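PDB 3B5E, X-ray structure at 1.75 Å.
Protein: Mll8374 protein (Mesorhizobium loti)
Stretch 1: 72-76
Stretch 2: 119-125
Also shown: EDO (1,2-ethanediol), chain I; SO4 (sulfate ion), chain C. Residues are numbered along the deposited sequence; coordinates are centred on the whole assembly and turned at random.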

ATOM      1  N   PHE A  72      14.041   3.956  -3.781  1.00 20.69           N
ATOM      2  CA  PHE A  72      13.930   3.092  -2.621  1.00 18.70           C
ATOM      3  C   PHE A  72      12.981   1.923  -2.918  1.00 19.21           C
ATOM      4  O   PHE A  72      12.210   1.927  -3.906  1.00 17.71           O
ATOM      5  CB  PHE A  72      13.475   3.920  -1.384  1.00 17.61           C
ATOM      6  CG  PHE A  72      14.380   5.097  -1.113  1.00 18.50           C
ATOM      7  CD1 PHE A  72      15.525   4.937  -0.344  1.00 18.36           C
ATOM      8  CD2 PHE A  72      14.144   6.347  -1.711  1.00 20.93           C
ATOM      9  CE1 PHE A  72      16.408   5.994  -0.167  1.00 20.69           C
ATOM     10  CE2 PHE A  72      15.024   7.407  -1.526  1.00 20.58           C
ATOM     11  CZ  PHE A  72      16.150   7.222  -0.753  1.00 22.76           C
ATOM     12  N   ARG A  73      13.069   0.925  -2.056  1.00 18.39           N
ATOM     13  CA  ARG A  73      12.162  -0.200  -2.071  1.00 19.82           C
ATOM     14  C   ARG A  73      11.881  -0.637  -0.648  1.00 19.12           C
ATOM     15  O   ARG A  73      12.559  -0.217   0.279  1.00 18.69           O
ATOM     16  CB  ARG A  73      12.738  -1.352  -2.907  1.00 19.28           C
ATOM     17  CG  ARG A  73      14.150  -1.860  -2.487  1.00 20.08           C
ATOM     18  CD  ARG A  73      14.635  -2.995  -3.400  1.00 23.66           C
ATOM     19  NE  ARG A  73      13.637  -4.065  -3.410  1.00 26.29           N
ATOM     20  CZ  ARG A  73      12.821  -4.371  -4.404  1.00 19.80           C
ATOM     21  NH1 ARG A  73      12.927  -3.792  -5.594  1.00 22.81           N
ATOM     22  NH2 ARG A  73      11.921  -5.336  -4.220  1.00 23.80           N
ATOM     23  N   TRP A  74      10.879  -1.503  -0.514  1.00 19.24           N
ATOM     24  CA  TRP A  74      10.283  -1.868   0.773  1.00 19.46           C
ATOM     25  C   TRP A  74      10.878  -3.125   1.404  1.00 20.71           C
ATOM     26  O   TRP A  74      10.829  -3.300   2.605  1.00 21.20           O
ATOM     27  CB  TRP A  74       8.762  -2.003   0.583  1.00 18.22           C
ATOM     28  CG  TRP A  74       8.167  -0.635   0.273  1.00 16.13           C
ATOM     29  CD1 TRP A  74       7.830  -0.140  -0.945  1.00 18.51           C
ATOM     30  CD2 TRP A  74       7.903   0.410   1.219  1.00 12.88           C
ATOM     31  NE1 TRP A  74       7.399   1.151  -0.829  1.00 16.77           N
ATOM     32  CE2 TRP A  74       7.429   1.518   0.489  1.00 16.48           C
ATOM     33  CE3 TRP A  74       8.054   0.528   2.607  1.00 19.58           C
ATOM     34  CZ2 TRP A  74       7.066   2.690   1.098  1.00 20.58           C
ATOM     35  CZ3 TRP A  74       7.695   1.692   3.199  1.00 17.94           C
ATOM     36  CH2 TRP A  74       7.216   2.765   2.447  1.00 18.58           C
ATOM     37  N   PHE A  75      11.402  -4.014   0.574  1.00 18.47           N
ATOM     38  CA  PHE A  75      12.074  -5.226   1.051  1.00 19.00           C
ATOM     39  C   PHE A  75      12.946  -5.784  -0.064  1.00 19.72           C
ATOM     40  O   PHE A  75      12.724  -5.495  -1.227  1.00 21.26           O
ATOM     41  CB  PHE A  75      11.080  -6.280   1.596  1.00 19.51           C
ATOM     42  CG  PHE A  75       9.882  -6.523   0.723  1.00 21.03           C
ATOM     43  CD1 PHE A  75       9.969  -7.334  -0.420  1.00 20.78           C
ATOM     44  CD2 PHE A  75       8.640  -5.978   1.050  1.00 16.17           C
ATOM     45  CE1 PHE A  75       8.860  -7.587  -1.201  1.00 19.65           C
ATOM     46  CE2 PHE A  75       7.537  -6.189   0.244  1.00 21.55           C
ATOM     47  CZ  PHE A  75       7.642  -7.014  -0.893  1.00 24.07           C
ATOM     48  N   GLU A  76      13.921  -6.596   0.300  1.00 20.36           N
ATOM     49  CA  GLU A  76      14.922  -7.047  -0.654  1.00 20.57           C
ATOM     50  C   GLU A  76      14.333  -8.015  -1.663  1.00 21.19           C
ATOM     51  O   GLU A  76      13.464  -8.841  -1.349  1.00 18.56           O
ATOM     52  CB  GLU A  76      16.096  -7.704   0.080  1.00 21.55           C
ATOM     53  CG  GLU A  76      16.786  -6.791   1.073  1.00 21.99           C
ATOM     54  CD  GLU A  76      17.748  -5.762   0.447  1.00 32.95           C
ATOM     55  OE1 GLU A  76      17.819  -5.649  -0.805  1.00 30.96           O
ATOM     56  OE2 GLU A  76      18.436  -5.052   1.237  1.00 35.53           O
ATOM     57  N   SER A 119       2.644  -1.698  -6.550  1.00 20.36           N
ATOM     58  CA  SER A 119       3.604  -2.727  -6.920  1.00 18.74           C
ATOM     59  C   SER A 119       4.340  -3.232  -5.650  1.00 18.52           C
ATOM     60  O   SER A 119       3.684  -3.780  -4.766  1.00 18.67           O
ATOM     61  CB  SER A 119       4.497  -2.203  -8.041  1.00 21.21           C
ATOM     62  OG  SER A 119       5.091  -3.267  -8.748  1.00 23.83           O
ATOM     63  N   ASN A 120       5.659  -3.076  -5.561  1.00 19.29           N
ATOM     64  CA  ASN A 120       6.400  -3.426  -4.342  1.00 18.79           C
ATOM     65  C   ASN A 120       5.720  -2.853  -3.083  1.00 18.32           C
ATOM     66  O   ASN A 120       5.574  -3.542  -2.089  1.00 17.41           O
ATOM     67  CB  ASN A 120       7.835  -2.936  -4.475  1.00 19.11           C
ATOM     68  CG  ASN A 120       8.732  -3.349  -3.307  1.00 22.75           C
ATOM     69  OD1 ASN A 120       9.477  -2.524  -2.817  1.00 22.23           O
ATOM     70  ND2 ASN A 120       8.666  -4.612  -2.877  1.00 18.49           N
ATOM     71  N   GLY A 121       5.243  -1.603  -3.155  1.00 16.42           N
ATOM     72  CA  GLY A 121       4.520  -1.014  -2.024  1.00 17.96           C
ATOM     73  C   GLY A 121       3.204  -1.702  -1.688  1.00 18.29           C
ATOM     74  O   GLY A 121       2.842  -1.807  -0.516  1.00 17.77           O
ATOM     75  N   ALA A 122       2.474  -2.141  -2.720  1.00 20.05           N
ATOM     76  CA  ALA A 122       1.233  -2.942  -2.552  1.00 17.89           C
ATOM     77  C   ALA A 122       1.578  -4.250  -1.855  1.00 17.24           C
ATOM     78  O   ALA A 122       0.780  -4.743  -1.050  1.00 18.49           O
ATOM     79  CB  ALA A 122       0.535  -3.227  -3.895  1.00 17.50           C
ATOM     80  N   ASN A 123       2.749  -4.805  -2.158  1.00 18.43           N
ATOM     81  CA  ASN A 123       3.121  -6.105  -1.626  1.00 19.10           C
ATOM     82  C   ASN A 123       3.591  -6.004  -0.171  1.00 19.17           C
ATOM     83  O   ASN A 123       3.483  -6.950   0.587  1.00 18.78           O
ATOM     84  CB  ASN A 123       4.132  -6.794  -2.558  1.00 19.32           C
ATOM     85  CG  ASN A 123       3.598  -6.900  -3.993  1.00 19.54           C
ATOM     86  OD1 ASN A 123       2.378  -7.033  -4.188  1.00 18.78           O
ATOM     87  ND2 ASN A 123       4.483  -6.801  -4.982  1.00 15.38           N
ATOM     88  N   LEU A 124       4.109  -4.838   0.215  1.00 17.90           N
ATOM     89  CA  LEU A 124       4.297  -4.513   1.641  1.00 16.19           C
ATOM     90  C   LEU A 124       2.941  -4.469   2.335  1.00 17.26           C
ATOM     91  O   LEU A 124       2.774  -5.085   3.367  1.00 18.73           O
ATOM     92  CB  LEU A 124       5.025  -3.153   1.810  1.00 17.80           C
ATOM     93  CG  LEU A 124       5.643  -2.783   3.186  1.00 18.91           C
ATOM     94  CD1 LEU A 124       4.521  -2.462   4.202  1.00 19.46           C
ATOM     95  CD2 LEU A 124       6.595  -3.917   3.705  1.00 19.46           C
ATOM     96  N   VAL A 125       1.973  -3.748   1.768  1.00 17.20           N
ATOM     97  CA  VAL A 125       0.630  -3.665   2.384  1.00 20.22           C
ATOM     98  C   VAL A 125      -0.035  -5.045   2.573  1.00 19.37           C
ATOM     99  O   VAL A 125      -0.544  -5.339   3.647  1.00 21.18           O
ATOM    100  CB  VAL A 125      -0.308  -2.739   1.614  1.00 18.96           C
ATOM    101  CG1 VAL A 125      -1.740  -2.772   2.231  1.00 16.82           C
ATOM    102  CG2 VAL A 125       0.245  -1.265   1.578  1.00 17.68           C
TER
HETATM  103  C1  EDO I 229       6.042  -6.686  -8.075  1.00 26.50           C
HETATM  104  O1  EDO I 229       6.443  -5.426  -7.568  1.00 32.87           O
HETATM  105  C2  EDO I 229       4.684  -6.566  -8.754  1.00 24.72           C
HETATM  106  O2  EDO I 229       3.559  -6.596  -7.849  1.00 17.62           O
HETATM  107  S   SO4 C 223       9.736  -5.180  -7.543  1.00 28.74           S
HETATM  108  O1  SO4 C 223       9.295  -5.450  -6.198  1.00 35.23           O
HETATM  109  O2  SO4 C 223      10.874  -4.285  -7.620  1.00 41.15           O
HETATM  110  O3  SO4 C 223       8.734  -4.489  -8.250  1.00 28.86           O
HETATM  111  O4  SO4 C 223      10.145  -6.427  -8.176  1.00 33.70           O

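Stretch 2 begins with Ser 119, which occupies the N-cap position of the helix but makes no capping bond with its side chain and does not touch stretch 1; the contact starts at Asn 120. The Ser 119 hydroxyl instead lies 2.8 Å from O1 of the ethanediol (OG to O1), while its carbonyl oxygen accepts a backbone hydrogen bond from Asn 123 N at 3.0 Å.

Asn 120, in the first turn of the helix, is the centre of the interface and has the largest area covered by the opposing stretch. Its CA-to-CB bond points sideways, yet with chi1 in the t well the carboxamide comes close to three consecutive residues of stretch 1. OD1 accepts a hydrogen bond from the backbone amide of Trp 74 (N to OD1, 2.9 Å; N-H...O angle 168°), the one hydrogen bond between the stretches. The nearly linear geometry anchors the chain just where the strand ends at Arg 73. The same oxygen lies 3.5 Å from Arg 73 CB and, near the plane of the indole, 3.4 Å from Trp 74 CD1. On the other arm of the amide, ND2 sits over one face of the Phe 75 ring, 3.3 Å from CZ, while CG lies over one face of the Arg 73 guanidinium. That guanidinium is held by its own stretch, with NE and NH2 donating to Phe 75 O at 2.8 and 3.1 Å, and by the sulfate, to which NH1 donates at 2.9 Å (O2) and NH2 at 3.3 Å (O1).

The nearest pair of CA atoms across the stretches is that of Gly 121 and Trp 74, 6.5 Å apart. The glycine CA approaches Trp 74 CD1 to 3.6 Å, obliquely to the ring. An ideally placed CB would lie 3.6 Å from Trp 74 NE1, a contact distance without a clash. Ala 122 points away and takes no part.

Asn 123 returns to the interface one turn on, its CB meeting the edge of the Phe 75 ring at 3.9 Å from CZ. Its amide group is engaged differently: ND2 donates to ethanediol O2 at 3.0 Å, and OD1 is bonded elsewhere in the structure.

Leu 124 points toward stretch 1 and supplies the apolar part of the contact. Its CB packs 4.1 Å from Trp 74 CB, and its CD2 lies 3.9 Å from Phe 75 CD2, so that one side chain bridges both aromatic residues. Val 125 is out of reach.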